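Local structure of porin B (Pseudomonas putida, 4GEY) at residues L46-E51 with A66-Q71; R343-I348 with G397-N402; W403-P408 with K431-F436. The protein forms an outer-membrane beta-barrel channel that probably lets sugars such as glucose cross the outer membrane. The protein carries 2 engineered substitutions. All coordinates share one frame; numbering follows the deposited sequence.

Contact 1. Residues L46-E51 with A66-Q71; sequences LDYVGE and ARYSDQ. With C8E ((hydroxyethyloxy)tri(ethyloxy)octane), chain I; DMU (decyl-beta-D-maltopyranoside), chain N; C8E ((hydroxyethyloxy)tri(ethyloxy)octane), chain H.
Tyr48 and Tyr68, each two residues from the Gly50-Asp70 pair, reach diagonally toward each other, tip to tip. In both, CG is anti to the backbone N (chi1 171° in Tyr48, 178° in Tyr68), and each hydroxyl lies in the plane of the other ring at its edge. The modelled gap between the hydroxyls is doubtful. Asp70 turns its carboxylate toward the edge of the Tyr48 ring, OD2 lying 3.6 Å from Tyr48 CE1. Opposite Asp70 in the non-hydrogen-bonded pair is Gly50, whose CA lies 3.7 Å from Tyr68 OH beneath the meeting tyrosines. This is a beta hairpin of the porin barrel, and the detergents packed there mark the tyrosine side as probably lipid-facing: one, chain I, lies over one face of Tyr48, its C11 3.7 Å from Tyr48 CZ, and maltoside carbon C28 packs 3.7 Å from Tyr68 CD1. The other side, with Val49, Glu51, Ser69 and Gln71, looks into the channel. There the extended Gln71 offers OE1 to Arg98 and Trp186, both in the glucose pocket, while Glu51 OE1 accepts from Val122. Backbone pairs flank Gly50, with Val49 N 2.9 Å from Gln71 O and Glu51 N 2.8 Å from Ser69 O.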
loop_
_atom_site.group_PDB
_atom_site.type_symbol
_atom_site.label_atom_id
_atom_site.label_comp_id
_atom_site.label_asym_id
_atom_site.label_seq_id
_atom_site.Cartn_x
_atom_site.Cartn_y
_atom_site.Cartn_z
ATOM N N LEU A 46 17.893 9.633 1.535
ATOM C CA LEU A 46 17.632 8.971 2.809
ATOM C C LEU A 46 16.349 9.548 3.374
ATOM O O LEU A 46 16.337 10.647 3.929
ATOM C CB LEU A 46 18.788 9.186 3.788
ATOM C CG LEU A 46 19.015 8.082 4.826
ATOM C CD1 LEU A 46 19.305 8.662 6.211
ATOM C CD2 LEU A 46 17.864 7.072 4.874
ATOM N N ASP A 47 15.263 8.802 3.216
ATOM C CA ASP A 47 13.941 9.290 3.569
ATOM C C ASP A 47 13.411 8.632 4.821
ATOM O O ASP A 47 13.589 7.430 5.022
ATOM C CB ASP A 47 12.994 9.028 2.422
ATOM C CG ASP A 47 13.441 9.705 1.167
ATOM O OD1 ASP A 47 13.771 10.900 1.264
ATOM O OD2 ASP A 47 13.494 9.053 0.101
ATOM N N TYR A 48 12.740 9.423 5.653
ATOM C CA TYR A 48 12.186 8.928 6.905
ATOM C C TYR A 48 10.677 9.054 6.982
ATOM O O TYR A 48 10.109 10.049 6.545
ATOM C CB TYR A 48 12.802 9.707 8.056
ATOM C CG TYR A 48 12.160 9.447 9.393
ATOM C CD1 TYR A 48 12.526 8.351 10.158
ATOM C CD2 TYR A 48 11.205 10.313 9.900
ATOM C CE1 TYR A 48 11.952 8.126 11.387
ATOM C CE2 TYR A 48 10.625 10.092 11.114
ATOM C CZ TYR A 48 11.003 9.006 11.851
ATOM O OH TYR A 48 10.417 8.800 13.062
ATOM N N VAL A 49 10.026 8.051 7.555
ATOM C CA VAL A 49 8.592 8.133 7.826
ATOM C C VAL A 49 8.335 7.622 9.222
ATOM O O VAL A 49 8.708 6.500 9.539
ATOM C CB VAL A 49 7.735 7.278 6.838
ATOM C CG1 VAL A 49 6.254 7.367 7.205
ATOM C CG2 VAL A 49 7.961 7.709 5.411
ATOM N N GLY A 50 7.707 8.441 10.060
ATOM C CA GLY A 50 7.345 8.001 11.392
ATOM C C GLY A 50 5.848 8.125 11.584
ATOM O O GLY A 50 5.279 9.164 11.258
ATOM N N GLU A 51 5.212 7.068 12.092
ATOM C CA GLU A 51 3.786 7.101 12.402
ATOM C C GLU A 51 3.445 6.751 13.860
ATOM O O GLU A 51 3.805 5.678 14.352
ATOM C CB GLU A 51 3.019 6.186 11.454
ATOM C CG GLU A 51 2.715 6.824 10.114
ATOM C CD GLU A 51 2.627 5.819 8.981
ATOM O OE1 GLU A 51 2.350 4.623 9.246
ATOM O OE2 GLU A 51 2.852 6.236 7.825
ATOM N N ALA A 66 -0.255 3.972 23.417
ATOM C CA ALA A 66 0.180 4.546 22.155
ATOM C C ALA A 66 1.267 3.703 21.499
ATOM O O ALA A 66 2.095 3.083 22.172
ATOM C CB ALA A 66 0.643 5.987 22.344
ATOM N N ARG A 67 1.253 3.661 20.175
ATOM C CA ARG A 67 2.240 2.861 19.489
ATOM C C ARG A 67 2.953 3.685 18.456
ATOM O O ARG A 67 2.416 4.669 17.956
ATOM C CB ARG A 67 1.607 1.603 18.899
ATOM C CG ARG A 67 1.071 0.661 19.968
ATOM C CD ARG A 67 2.209 0.021 20.725
ATOM N NE ARG A 67 1.751 -0.871 21.785
ATOM C CZ ARG A 67 1.440 -0.470 23.011
ATOM N NH1 ARG A 67 1.529 0.815 23.325
ATOM N NH2 ARG A 67 1.033 -1.345 23.917
ATOM N N TYR A 68 4.190 3.305 18.176
ATOM C CA TYR A 68 4.994 4.048 17.233
ATOM C C TYR A 68 5.707 3.104 16.295
ATOM O O TYR A 68 6.234 2.075 16.705
ATOM C CB TYR A 68 6.012 4.918 17.955
ATOM C CG TYR A 68 6.911 5.689 17.020
ATOM C CD1 TYR A 68 6.469 6.850 16.402
ATOM C CD2 TYR A 68 8.202 5.255 16.753
ATOM C CE1 TYR A 68 7.289 7.556 15.549
ATOM C CE2 TYR A 68 9.032 5.953 15.912
ATOM C CZ TYR A 68 8.570 7.103 15.320
ATOM O OH TYR A 68 9.391 7.793 14.482
ATOM N N SER A 69 5.732 3.482 15.030
ATOM C CA SER A 69 6.302 2.646 14.004
ATOM C C SER A 69 6.984 3.593 13.045
ATOM O O SER A 69 6.509 4.709 12.846
ATOM C CB SER A 69 5.167 1.920 13.297
ATOM O OG SER A 69 5.567 0.634 12.906
ATOM N N ASP A 70 8.098 3.179 12.456
ATOM C CA ASP A 70 8.771 4.041 11.486
ATOM C C ASP A 70 9.522 3.302 10.373
ATOM O O ASP A 70 9.558 2.067 10.333
ATOM C CB ASP A 70 9.675 5.076 12.181
ATOM C CG ASP A 70 10.898 4.459 12.866
ATOM O OD1 ASP A 70 11.138 3.238 12.745
ATOM O OD2 ASP A 70 11.639 5.222 13.535
ATOM N N GLN A 71 10.128 4.072 9.479
ATOM C CA GLN A 71 10.826 3.503 8.334
ATOM C C GLN A 71 11.896 4.462 7.849
ATOM O O GLN A 71 11.668 5.673 7.745
ATOM C CB GLN A 71 9.837 3.174 7.205
ATOM C CG GLN A 71 10.449 2.623 5.920
ATOM C CD GLN A 71 9.418 2.499 4.768
ATOM O OE1 GLN A 71 8.777 1.454 4.578
ATOM N NE2 GLN A 71 9.266 3.570 4.001
HETATM C C2 C8E I . 15.510 2.719 14.640
HETATM C C3 C8E I . 14.238 3.121 15.385
HETATM C C4 C8E I . 14.524 3.604 16.810
HETATM C C5 C8E I . 13.772 4.902 17.109
HETATM C C6 C8E I . 14.645 6.130 16.860
HETATM C C7 C8E I . 13.940 7.166 15.983
HETATM C C8 C8E I . 14.842 8.365 15.691
HETATM O O9 C8E I . 14.600 8.926 14.411
HETATM C C10 C8E I . 13.883 10.153 14.419
HETATM C C11 C8E I . 13.983 10.835 13.045
HETATM O O12 C8E I . 13.142 11.977 12.932
HETATM C C13 C8E I . 13.461 12.817 11.830
HETATM C C14 C8E I . 12.941 14.245 12.022
HETATM C C1 DMU N . 6.739 3.841 23.688
HETATM C C2 DMU N . 6.633 2.628 24.460
HETATM C C3 DMU N . 5.565 2.565 25.485
HETATM C C4 DMU N . 4.217 3.208 25.067
HETATM O O5 DMU N . 4.450 4.412 24.136
HETATM C C6 DMU N . 5.487 4.315 23.144
HETATM O O7 DMU N . 5.307 1.188 25.860
HETATM O O16 DMU N . 5.650 5.618 22.584
HETATM C C18 DMU N . 5.019 5.974 21.367
HETATM C C19 DMU N . 5.076 7.475 21.002
HETATM C C22 DMU N . 6.486 8.104 20.773
HETATM C C25 DMU N . 6.516 9.503 20.166
HETATM C C28 DMU N . 6.915 9.689 18.715
HETATM C C31 DMU N . 6.665 11.038 18.070
HETATM O O49 DMU N . 7.684 3.647 22.556
HETATM O O55 DMU N . 7.940 2.311 25.058
HETATM C C57 DMU N . 3.522 3.659 26.137
HETATM O O61 DMU N . 2.303 4.281 25.900
HETATM C C5 DMU N . 5.117 -0.621 27.331
HETATM C C7 DMU N . 3.733 -0.901 27.103
HETATM C C8 DMU N . 2.800 -0.247 28.057
HETATM C C9 DMU N . 3.199 1.182 28.590
HETATM O O1 DMU N . 4.610 1.617 28.105
HETATM C C10 DMU N . 5.430 0.799 27.207
HETATM O O2 DMU N . 1.507 -0.196 27.508
HETATM O O3 DMU N . 5.973 -1.408 26.422
HETATM O O4 DMU N . 3.580 -2.346 27.166
HETATM C C11 DMU N . 3.142 1.241 29.913
HETATM O O6 DMU N . 1.911 1.038 30.507
HETATM C C1 C8E H . 10.655 3.317 21.318
HETATM C C2 C8E H . 10.390 4.799 21.113
HETATM C C3 C8E H . 10.946 5.238 19.757
HETATM C C4 C8E H . 10.376 6.591 19.333
HETATM C C5 C8E H . 11.457 7.655 19.162
HETATM C C6 C8E H . 11.194 8.504 17.916
HETATM C C7 C8E H . 10.507 9.820 18.255
HETATM C C8 C8E H . 10.014 10.554 17.011
HETATM O O9 C8E H . 10.898 11.586 16.628
HETATM C C10 C8E H . 10.829 11.848 15.243
#

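Contact 2. Residues R343-I348 with G397-N402. With C8E ((hydroxyethyloxy)tri(ethyloxy)octane), chain E.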
loop_
_atom_site.group_PDB
_atom_site.type_symbol
_atom_site.label_atom_id
_atom_site.label_comp_id
_atom_site.label_asym_id
_atom_site.label_seq_id
_atom_site.Cartn_x
_atom_site.Cartn_y
_atom_site.Cartn_z
ATOM N N ARG A 343 -1.199 29.539 4.326
ATOM C CA ARG A 343 -0.470 28.278 4.283
ATOM C C ARG A 343 -0.735 27.507 2.986
ATOM O O ARG A 343 -1.383 26.453 2.991
ATOM C CB ARG A 343 -0.801 27.444 5.521
ATOM C CG ARG A 343 -0.470 28.163 6.837
ATOM C CD ARG A 343 1.013 28.109 7.155
ATOM N NE ARG A 343 1.473 26.729 7.141
ATOM C CZ ARG A 343 2.748 26.369 7.087
ATOM N NH1 ARG A 343 3.707 27.290 7.050
ATOM N NH2 ARG A 343 3.061 25.085 7.052
ATOM N N PRO A 344 -0.211 28.034 1.866
ATOM C CA PRO A 344 -0.507 27.608 0.493
ATOM C C PRO A 344 0.020 26.225 0.125
ATOM O O PRO A 344 -0.379 25.691 -0.917
ATOM C CB PRO A 344 0.215 28.661 -0.352
ATOM C CG PRO A 344 1.344 29.086 0.494
ATOM C CD PRO A 344 0.781 29.122 1.883
ATOM N N LYS A 345 0.911 25.667 0.939
ATOM C CA LYS A 345 1.436 24.339 0.654
ATOM C C LYS A 345 0.883 23.271 1.594
ATOM O O LYS A 345 1.227 22.100 1.451
ATOM C CB LYS A 345 2.965 24.330 0.686
ATOM C CG LYS A 345 3.613 25.207 -0.359
ATOM C CD LYS A 345 5.104 24.942 -0.434
ATOM C CE LYS A 345 5.725 25.558 -1.679
ATOM N NZ LYS A 345 7.186 25.270 -1.743
ATOM N N ASP A 346 0.033 23.666 2.545
ATOM C CA ASP A 346 -0.593 22.708 3.460
ATOM C C ASP A 346 -1.713 21.941 2.766
ATOM O O ASP A 346 -2.266 22.401 1.768
ATOM C CB ASP A 346 -1.173 23.412 4.687
ATOM C CG ASP A 346 -0.115 23.792 5.711
ATOM O OD1 ASP A 346 1.080 23.491 5.494
ATOM O OD2 ASP A 346 -0.493 24.386 6.740
ATOM N N ASP A 347 -2.061 20.773 3.289
ATOM C CA ASP A 347 -3.175 20.021 2.714
ATOM C C ASP A 347 -4.144 19.442 3.749
ATOM O O ASP A 347 -3.792 19.210 4.915
ATOM C CB ASP A 347 -2.706 18.979 1.684
ATOM C CG ASP A 347 -1.895 17.847 2.296
ATOM O OD1 ASP A 347 -1.234 18.067 3.335
ATOM O OD2 ASP A 347 -1.905 16.726 1.725
ATOM N N ILE A 348 -5.391 19.280 3.319
ATOM C CA ILE A 348 -6.423 18.687 4.154
ATOM C C ILE A 348 -6.926 17.426 3.474
ATOM O O ILE A 348 -7.361 17.478 2.332
ATOM C CB ILE A 348 -7.599 19.640 4.329
ATOM C CG1 ILE A 348 -7.143 20.906 5.032
ATOM C CG2 ILE A 348 -8.672 18.985 5.166
ATOM C CD1 ILE A 348 -8.224 21.916 5.209
ATOM N N GLY A 397 -1.936 18.425 6.806
ATOM C CA GLY A 397 -0.502 18.360 6.580
ATOM C C GLY A 397 0.172 19.716 6.683
ATOM O O GLY A 397 -0.081 20.581 5.849
ATOM N N PHE A 398 1.014 19.921 7.698
ATOM C CA PHE A 398 1.786 21.160 7.766
ATOM C C PHE A 398 3.016 20.987 6.907
ATOM O O PHE A 398 3.787 20.040 7.088
ATOM C CB PHE A 398 2.239 21.517 9.188
ATOM C CG PHE A 398 1.119 21.694 10.169
ATOM C CD1 PHE A 398 0.530 22.936 10.355
ATOM C CD2 PHE A 398 0.669 20.617 10.938
ATOM C CE1 PHE A 398 -0.505 23.100 11.286
ATOM C CE2 PHE A 398 -0.358 20.773 11.868
ATOM C CZ PHE A 398 -0.944 22.013 12.041
ATOM N N HIS A 399 3.193 21.891 5.960
ATOM C CA HIS A 399 4.415 21.921 5.176
ATOM C C HIS A 399 5.439 22.745 5.957
ATOM O O HIS A 399 5.534 23.954 5.777
ATOM C CB HIS A 399 4.148 22.536 3.799
ATOM C CG HIS A 399 5.360 22.608 2.931
ATOM N ND1 HIS A 399 6.344 23.561 3.105
ATOM C CD2 HIS A 399 5.755 21.847 1.884
ATOM C CE1 HIS A 399 7.291 23.381 2.204
ATOM N NE2 HIS A 399 6.962 22.342 1.454
ATOM N N VAL A 400 6.182 22.089 6.839
ATOM C CA VAL A 400 7.159 22.773 7.669
ATOM C C VAL A 400 8.303 23.310 6.820
ATOM O O VAL A 400 8.567 24.505 6.812
ATOM C CB VAL A 400 7.747 21.861 8.782
ATOM C CG1 VAL A 400 8.436 22.733 9.827
ATOM C CG2 VAL A 400 6.680 21.029 9.432
ATOM N N THR A 401 8.988 22.406 6.130
ATOM C CA THR A 401 9.975 22.774 5.119
ATOM C C THR A 401 9.737 21.954 3.865
ATOM O O THR A 401 8.765 21.206 3.783
ATOM C CB THR A 401 11.420 22.532 5.596
ATOM O OG1 THR A 401 11.621 21.135 5.857
ATOM C CG2 THR A 401 11.715 23.352 6.854
ATOM N N ASN A 402 10.620 22.091 2.883
ATOM C CA ASN A 402 10.557 21.225 1.708
ATOM C C ASN A 402 11.138 19.852 2.011
ATOM O O ASN A 402 11.077 18.948 1.172
ATOM C CB ASN A 402 11.280 21.856 0.519
ATOM C CG ASN A 402 10.438 22.907 -0.179
ATOM O OD1 ASN A 402 9.207 22.862 -0.130
ATOM N ND2 ASN A 402 11.095 23.855 -0.838
HETATM C C10 C8E E . -3.176 30.791 10.558
HETATM C C11 C8E E . -2.116 29.812 11.057
HETATM O O12 C8E E . -2.339 28.514 10.548
HETATM C C13 C8E E . -3.525 27.921 11.045
HETATM C C14 C8E E . -3.252 26.532 11.622
HETATM O O15 C8E E . -3.984 25.573 10.887
HETATM C C16 C8E E . -4.857 24.782 11.672
HETATM C C17 C8E E . -4.115 23.682 12.435
HETATM O O18 C8E E . -4.957 22.553 12.578
HETATM C C19 C8E E . -4.253 21.340 12.723
HETATM C C20 C8E E . -5.028 20.419 13.657
HETATM O O21 C8E E . -4.319 20.248 14.863
#
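Bends at chi2 (-79°) and chi3 (-54°) fold the Arg343 chain back over its own turn, and its guanidinium grips Asp346 side-on: NE lies 3.1 Å from OD2 and NH2 3.0 Å from OD1. Asp346 CG sits anti to its carbonyl carbon, and OD1 accepts a second, nearly straight bond from the neighbouring strand, with His399 N at 2.7 Å; both donors come on the syn side, tilted out of the carboxylate plane in opposite directions. The salt bridge stays within the turn, and from it Arg343 NH2 makes a weak bond across to His399 O, while Tyr396 OH binds Asp346 OD2. An alanine in place of Asp346 would probably leave the Arg343 guanidinium without its counter-charge and His399 N without its acceptor. The His399 ring is crossed obliquely by the extended Lys345 chain, a CH-pi contact with CD 3.7 Å from the ring centroid and 11° off its normal. Thr401 O lies over the opposite face, toward the rim. Where the strands begin to pair, Gly397 N lies 2.8 Å from Asp347 O. The type I turn Arg343-Asp346 ends the link from strand 326-337 and delivers 347-357 to its other neighbour, 388-399, at an end of the antiparallel barrel.

Contact 3. Residues W403-P408 with K431-F436; sequences WLTVRP and KIQSSF. With C8E ((hydroxyethyloxy)tri(ethyloxy)octane), chain D.
The guanidinium of Arg407 has Thr405 CG2 over one face, 3.6 Å above the plane and toward the rim, and the amide of Gln433 at its edge. The two planar groups stand 90° apart, and Arg407 NH1 reaches Gln433 OE1 at a modelled 2.5 Å, approaching from above the amide plane while the oxygen stays near the guanidinium plane. A bend at chi3 (82°) turns the Arg407 chain, whereas Gln433 runs extended beyond CG to meet it. The Trp403 indole has Ser434 OG in plane at its edge, 3.6 Å from CE3. That hydroxyl donates to Trp403 O at 2.7 Å, and Ser435 N binds the same oxygen, which thus takes two donors.

Strands 404-414 and 425-435 form the last hairpin of the porin barrel, its segments here running antiparallel at 171°. Side chains alternate between its two surfaces: Leu404, Val406 and Ile432 on the detergent-lined outside, Thr405, Arg407, Lys431 and Gln433 on the channel side. Outside, Leu404 CD2 touches Ile432 CG2 at 4.0 Å. Inside, Lys431 lies side by side with Arg407, but its extended chain takes NZ on to Glu121, a residue of the glucose pocket, and to the carbonyls of Cys163 and Phe165. Between them the backbones are joined by straight bonds such as Thr405 N to Gln433 O, 3.0 Å.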
loop_
_atom_site.group_PDB
_atom_site.type_symbol
_atom_site.label_atom_id
_atom_site.label_comp_id
_atom_site.label_asym_id
_atom_site.label_seq_id
_atom_site.Cartn_x
_atom_site.Cartn_y
_atom_site.Cartn_z
ATOM N N TRP A 403 11.700 19.699 3.211
ATOM C CA TRP A 403 12.256 18.424 3.633
ATOM C C TRP A 403 11.511 17.846 4.830
ATOM O O TRP A 403 11.887 16.795 5.346
ATOM C CB TRP A 403 13.759 18.542 3.924
ATOM C CG TRP A 403 14.144 19.656 4.885
ATOM C CD1 TRP A 403 14.593 20.905 4.556
ATOM C CD2 TRP A 403 14.123 19.605 6.320
ATOM N NE1 TRP A 403 14.842 21.639 5.701
ATOM C CE2 TRP A 403 14.558 20.863 6.794
ATOM C CE3 TRP A 403 13.760 18.627 7.248
ATOM C CZ2 TRP A 403 14.650 21.163 8.161
ATOM C CZ3 TRP A 403 13.849 18.929 8.612
ATOM C CH2 TRP A 403 14.296 20.181 9.049
ATOM N N LEU A 404 10.453 18.519 5.268
ATOM C CA LEU A 404 9.719 18.076 6.449
ATOM C C LEU A 404 8.226 18.380 6.345
ATOM O O LEU A 404 7.828 19.533 6.177
ATOM C CB LEU A 404 10.290 18.736 7.706
ATOM C CG LEU A 404 10.133 18.054 9.084
ATOM C CD1 LEU A 404 9.744 19.050 10.164
ATOM C CD2 LEU A 404 9.188 16.873 9.088
ATOM N N THR A 405 7.407 17.338 6.454
ATOM C CA THR A 405 5.960 17.488 6.540
ATOM C C THR A 405 5.454 16.739 7.771
ATOM O O THR A 405 5.862 15.614 8.048
ATOM C CB THR A 405 5.225 16.948 5.272
ATOM O OG1 THR A 405 5.776 17.551 4.095
ATOM C CG2 THR A 405 3.724 17.257 5.340
ATOM N N VAL A 406 4.545 17.368 8.494
ATOM C CA VAL A 406 4.021 16.818 9.729
ATOM C C VAL A 406 2.516 16.783 9.579
ATOM O O VAL A 406 1.893 17.840 9.390
ATOM C CB VAL A 406 4.434 17.740 10.924
ATOM C CG1 VAL A 406 3.606 17.467 12.151
ATOM C CG2 VAL A 406 5.915 17.582 11.224
ATOM N N ARG A 407 1.912 15.593 9.609
ATOM C CA ARG A 407 0.441 15.558 9.534
ATOM C C ARG A 407 -0.288 14.803 10.621
ATOM O O ARG A 407 -0.353 13.581 10.609
ATOM C CB ARG A 407 -0.111 15.181 8.142
ATOM C CG ARG A 407 0.584 14.098 7.418
ATOM C CD ARG A 407 -0.207 13.714 6.186
ATOM N NE ARG A 407 0.034 14.608 5.059
ATOM C CZ ARG A 407 1.104 14.535 4.271
ATOM N NH1 ARG A 407 2.029 13.613 4.501
ATOM N NH2 ARG A 407 1.255 15.378 3.261
ATOM N N PRO A 408 -0.839 15.553 11.582
ATOM C CA PRO A 408 -1.789 14.974 12.531
ATOM C C PRO A 408 -3.012 14.468 11.787
ATOM O O PRO A 408 -3.421 15.041 10.763
ATOM C CB PRO A 408 -2.169 16.165 13.420
ATOM C CG PRO A 408 -1.728 17.390 12.661
ATOM C CD PRO A 408 -0.526 16.957 11.895
ATOM N N LYS A 431 1.606 11.655 11.605
ATOM C CA LYS A 431 2.459 11.094 10.569
ATOM C C LYS A 431 3.505 12.113 10.168
ATOM O O LYS A 431 3.187 13.273 9.917
ATOM C CB LYS A 431 1.631 10.634 9.359
ATOM C CG LYS A 431 2.470 10.079 8.237
ATOM C CD LYS A 431 1.644 9.255 7.252
ATOM C CE LYS A 431 2.496 8.843 6.063
ATOM N NZ LYS A 431 1.848 7.828 5.207
ATOM N N ILE A 432 4.751 11.666 10.134
ATOM C CA ILE A 432 5.888 12.516 9.811
ATOM C C ILE A 432 6.617 11.989 8.580
ATOM O O ILE A 432 6.887 10.785 8.477
ATOM C CB ILE A 432 6.900 12.535 10.962
ATOM C CG1 ILE A 432 6.306 13.194 12.195
ATOM C CG2 ILE A 432 8.174 13.255 10.547
ATOM C CD1 ILE A 432 7.365 13.540 13.214
ATOM N N GLN A 433 6.944 12.887 7.655
ATOM C CA GLN A 433 7.715 12.522 6.475
ATOM C C GLN A 433 8.884 13.457 6.330
ATOM O O GLN A 433 8.715 14.666 6.345
ATOM C CB GLN A 433 6.857 12.598 5.222
ATOM C CG GLN A 433 5.747 11.585 5.178
ATOM C CD GLN A 433 4.733 11.909 4.105
ATOM O OE1 GLN A 433 4.418 13.076 3.873
ATOM N NE2 GLN A 433 4.221 10.884 3.433
ATOM N N SER A 434 10.079 12.907 6.179
ATOM C CA SER A 434 11.244 13.758 6.005
ATOM C C SER A 434 12.340 13.155 5.122
ATOM O O SER A 434 12.602 11.945 5.164
ATOM C CB SER A 434 11.823 14.128 7.361
ATOM O OG SER A 434 12.817 15.109 7.184
ATOM N N SER A 435 12.981 14.010 4.329
ATOM C CA SER A 435 14.091 13.580 3.490
ATOM C C SER A 435 15.369 14.283 3.901
ATOM O O SER A 435 15.412 15.509 4.035
ATOM C CB SER A 435 13.795 13.809 2.009
ATOM O OG SER A 435 13.167 15.051 1.794
ATOM N N PHE A 436 16.410 13.485 4.109
ATOM C CA PHE A 436 17.674 13.990 4.614
ATOM C C PHE A 436 18.541 14.462 3.469
ATOM O O PHE A 436 18.381 13.970 2.356
ATOM C CB PHE A 436 18.401 12.911 5.415
ATOM C CG PHE A 436 17.713 12.543 6.692
ATOM C CD1 PHE A 436 17.600 13.453 7.712
ATOM C CD2 PHE A 436 17.182 11.290 6.869
ATOM C CE1 PHE A 436 16.964 13.113 8.880
ATOM C CE2 PHE A 436 16.552 10.948 8.034
ATOM C CZ PHE A 436 16.442 11.853 9.037
ATOM O OXT PHE A 436 19.404 15.327 3.639
HETATM C C1 C8E D . -2.669 14.348 16.566
HETATM C C2 C8E D . -4.133 13.976 16.786
HETATM C C3 C8E D . -5.030 15.203 16.643
HETATM C C4 C8E D . -6.044 14.977 15.524
HETATM C C5 C8E D . -5.713 15.778 14.259
HETATM C C6 C8E D . -6.893 16.610 13.749
HETATM C C7 C8E D . -6.905 16.726 12.226
HETATM C C8 C8E D . -8.277 17.167 11.728
HETATM O O9 C8E D . -8.337 18.558 11.443
HETATM C C10 C8E D . -8.661 18.871 10.095
HETATM C C11 C8E D . -9.473 20.171 9.991
HETATM O O12 C8E D . -8.839 21.287 10.602
HETATM C C13 C8E D . -9.067 22.505 9.896
HETATM C C14 C8E D . -7.972 23.552 10.160
HETATM O O15 C8E D . -8.467 24.876 10.015
HETATM C C16 C8E D . -7.716 25.673 9.112
HETATM C C17 C8E D . -7.085 26.893 9.790
HETATM O O18 C8E D . -6.335 27.656 8.852
HETATM C C19 C8E D . -6.810 28.973 8.626
HETATM C C20 C8E D . -5.631 29.854 8.219
HETATM O O21 C8E D . -5.739 31.157 8.748
#

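The three contacts belong to one curved antiparallel barrel wall. Contacts 1 and 3 are joined where strand 42-57 pairs with strand 425-435, closing the first strand of the barrel onto the last. Contacts 2 and 3 meet where strand 388-399 of the one pairs with strand 404-414 of the other, while contacts 1 and 2 do not touch. Contact 1 is buried, its centre about 15 Å from that of the chain; contacts 2 and 3 are partly buried, contact 2 with its centre about 23 Å out. Contact 3 sets aliphatic side chains outside, contact 1 tyrosines and an aspartate among detergent, and both turn polar groups inward near the sugar pocket. Contact 2, at strand ends, relies instead on a charged turn.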